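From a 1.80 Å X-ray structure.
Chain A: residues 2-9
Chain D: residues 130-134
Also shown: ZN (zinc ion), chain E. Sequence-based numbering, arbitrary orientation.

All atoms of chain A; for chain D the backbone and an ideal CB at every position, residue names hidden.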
# COMPACT_ATOMS: atom_id res chain seq x y z
N LYS A 2 11.96 -15.74 1.58
CA LYS A 2 11.48 -15.64 3.00
C LYS A 2 11.01 -14.22 3.39
O LYS A 2 11.59 -13.55 4.26
CB LYS A 2 12.53 -16.16 3.97
CG LYS A 2 12.50 -17.68 4.12
CD LYS A 2 13.47 -18.16 5.19
CE LYS A 2 13.00 -19.47 5.81
NZ LYS A 2 13.55 -19.65 7.17
N LEU A 3 9.92 -13.80 2.76
CA LEU A 3 9.39 -12.48 3.02
C LEU A 3 8.42 -12.61 4.20
O LEU A 3 7.28 -13.02 4.03
CB LEU A 3 8.69 -11.96 1.77
CG LEU A 3 9.43 -11.14 0.70
CD1 LEU A 3 10.94 -11.25 0.70
CD2 LEU A 3 8.85 -11.33 -0.71
N LYS A 4 8.90 -12.27 5.40
CA LYS A 4 8.32 -12.71 6.65
C LYS A 4 7.07 -11.91 7.02
O LYS A 4 6.15 -12.43 7.64
CB LYS A 4 9.34 -12.55 7.79
CG LYS A 4 10.58 -13.41 7.66
CD LYS A 4 11.72 -12.82 8.47
CE LYS A 4 11.62 -13.20 9.93
NZ LYS A 4 12.65 -12.49 10.73
N ALA A 5 7.08 -10.64 6.66
CA ALA A 5 6.08 -9.69 7.14
C ALA A 5 6.29 -8.41 6.35
O ALA A 5 7.28 -8.28 5.62
CB ALA A 5 6.25 -9.45 8.65
N VAL A 6 5.29 -7.55 6.35
CA VAL A 6 5.46 -6.20 5.85
C VAL A 6 6.24 -5.41 6.88
O VAL A 6 5.95 -5.47 8.08
CB VAL A 6 4.09 -5.54 5.57
CG1 VAL A 6 4.27 -4.08 5.23
CG2 VAL A 6 3.45 -6.25 4.40
N HIS A 7 7.23 -4.66 6.41
CA HIS A 7 8.00 -3.76 7.24
C HIS A 7 7.32 -2.39 7.30
O HIS A 7 7.10 -1.83 8.39
CB HIS A 7 9.40 -3.60 6.67
CG HIS A 7 10.27 -2.71 7.50
ND1 HIS A 7 10.38 -1.37 7.26
CD2 HIS A 7 11.02 -2.97 8.59
CE1 HIS A 7 11.16 -0.82 8.19
NE2 HIS A 7 11.58 -1.79 8.99
N HIS A 8 7.00 -1.86 6.13
CA HIS A 8 6.29 -0.57 6.05
C HIS A 8 5.56 -0.42 4.72
O HIS A 8 5.83 -1.14 3.75
CB HIS A 8 7.27 0.61 6.30
CG HIS A 8 8.27 0.83 5.20
ND1 HIS A 8 9.54 0.27 5.22
CD2 HIS A 8 8.23 1.61 4.10
CE1 HIS A 8 10.22 0.70 4.17
NE2 HIS A 8 9.43 1.48 3.45
N VAL A 9 4.60 0.51 4.72
CA VAL A 9 3.86 0.88 3.52
C VAL A 9 4.04 2.38 3.42
O VAL A 9 3.94 3.07 4.44
CB VAL A 9 2.36 0.63 3.71
CG1 VAL A 9 1.63 0.79 2.37
CG2 VAL A 9 2.14 -0.82 4.19
N UNK D 130 8.94 -2.47 -4.78
CA UNK D 130 8.90 -3.30 -3.59
C UNK D 130 10.24 -3.19 -2.92
O UNK D 130 11.23 -2.94 -3.57
CB UNK D 130 8.56 -4.75 -3.92
N UNK D 131 10.30 -3.46 -1.63
CA UNK D 131 11.53 -3.22 -0.92
C UNK D 131 11.83 -4.42 -0.02
O UNK D 131 10.94 -4.96 0.62
CB UNK D 131 11.44 -1.93 -0.11
N UNK D 132 13.08 -4.86 0.00
CA UNK D 132 13.54 -5.76 1.08
C UNK D 132 14.16 -4.91 2.16
O UNK D 132 14.86 -3.94 1.86
CB UNK D 132 14.54 -6.80 0.57
N UNK D 133 13.88 -5.19 3.43
CA UNK D 133 14.31 -4.27 4.48
C UNK D 133 14.64 -5.10 5.73
O UNK D 133 13.89 -5.99 6.07
CB UNK D 133 13.23 -3.22 4.78
N UNK D 134 15.81 -4.86 6.31
CA UNK D 134 16.22 -5.59 7.51
C UNK D 134 15.76 -4.90 8.78
O UNK D 134 14.97 -3.94 8.78
OXT UNK D 134 16.16 -5.36 9.85
CB UNK D 134 17.74 -5.75 7.54
ZN ZN E . 10.24 3.06 1.79

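Position 130 has extended backbone angles (phi/psi -115/157°), and nothing of chain A lies within 5.5 Å of its ideal CB. Chain A therefore sets no requirement here, and any residue tolerant of a strand would serve. The deposited Leu130(D) makes no contact with the chain A stretch.

At position 131 (-135/137°) CA-to-CB points toward chain A, and the ideal CB lies 5.2 Å from His8(A) CE1. His8(A) NE2 binds the zinc ion, 2.4 Å from ZN. A side chain of moderate length could reach the ring edge; Asp, Glu, Asn, Gln or a small apolar residue are all plausible, the acids favoured by the nearby cation. The deposited residue is Glu131(D), extended (chi1 t, chi2 t), with OE2 3.3 Å from His8(A) CE1 and close to the ring plane, where a polarised C-H meets the carboxylate. The approach of Glu131(D) OE1 to His8(A) NE2, 3.5 Å, is no hydrogen bond, since the zinc-bound nitrogen leaves no hydrogen to share.

At position 132 (-94/137°) the alternation of the strand turns CA-to-CB away, and the ideal CB has no chain A atom within 5.5 Å. Leu3(A) is the nearest residue by CA, at 8.1 Å from CA of 132, so only a longer side chain could return to it; Leu, Met or Ile would suit its apolar end. Leu132(D), with chi1 m and chi2 t, brings CD2 to 3.7 Å from Leu3(A) CD1, an apolar contact.

Position 133 (-147/130°) points toward chain A again, with its ideal CB 4.1 Å from His7(A) CG and 5.0 Å from His8(A) CE1. Two imidazoles invite a flat side chain, so His, Phe, Tyr or Trp could be considered, while Leu or Met could also pack on a ring. His133(D) forms an offset stack with His7(A), centroids 3.6 Å apart and planes at 20°. His133(D) CB adds a CH-pi contact, 4.2 Å from the His7(A) ring centroid. His8(A) completes the cluster in an offset edge-to-face arrangement with His133(D), its edge toward the His133(D) face, centroids 5.6 Å apart and planes at 85°. Within chain A, His8(A) ND1 donates to His7(A) ND1 at 2.7 Å, coupling the two rings that meet this residue.

Position 134 ends in a carboxylate, and its CA-to-CB points away, so many side chains would fit. Glu134(D) instead engages through its backbone: O accepts from His133(D) ND1 at 2.8 Å, and a water donates to that O at 2.5 Å while lying 3.1 Å from His7(A) NE2, bridging the chains.

Chain D (130-134) LELHE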
# COMPACT_ATOMS: atom_id res chain seq x y z
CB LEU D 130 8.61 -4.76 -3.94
CG LEU D 130 7.29 -4.95 -4.68
CD1 LEU D 130 7.10 -6.36 -5.23
CD2 LEU D 130 6.09 -4.58 -3.75
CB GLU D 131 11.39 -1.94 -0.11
CG GLU D 131 12.68 -1.38 0.43
CD GLU D 131 12.43 -0.12 1.26
OE1 GLU D 131 11.61 0.74 0.86
OE2 GLU D 131 12.94 -0.05 2.38
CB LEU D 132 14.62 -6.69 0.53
CG LEU D 132 14.21 -7.44 -0.72
CD1 LEU D 132 15.52 -7.96 -1.37
CD2 LEU D 132 13.33 -8.62 -0.33
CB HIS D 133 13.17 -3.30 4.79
CG HIS D 133 13.60 -2.10 5.56
ND1 HIS D 133 14.05 -2.17 6.87
CD2 HIS D 133 13.70 -0.80 5.21
CE1 HIS D 133 14.30 -0.95 7.31
NE2 HIS D 133 14.09 -0.10 6.33
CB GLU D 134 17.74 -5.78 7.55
CG GLU D 134 18.22 -7.07 6.93
CD GLU D 134 19.75 -7.16 6.88
OE1 GLU D 134 20.40 -6.66 7.80
OE2 GLU D 134 20.29 -7.64 5.87
O HOH W 1 13.74 -3.08 10.74
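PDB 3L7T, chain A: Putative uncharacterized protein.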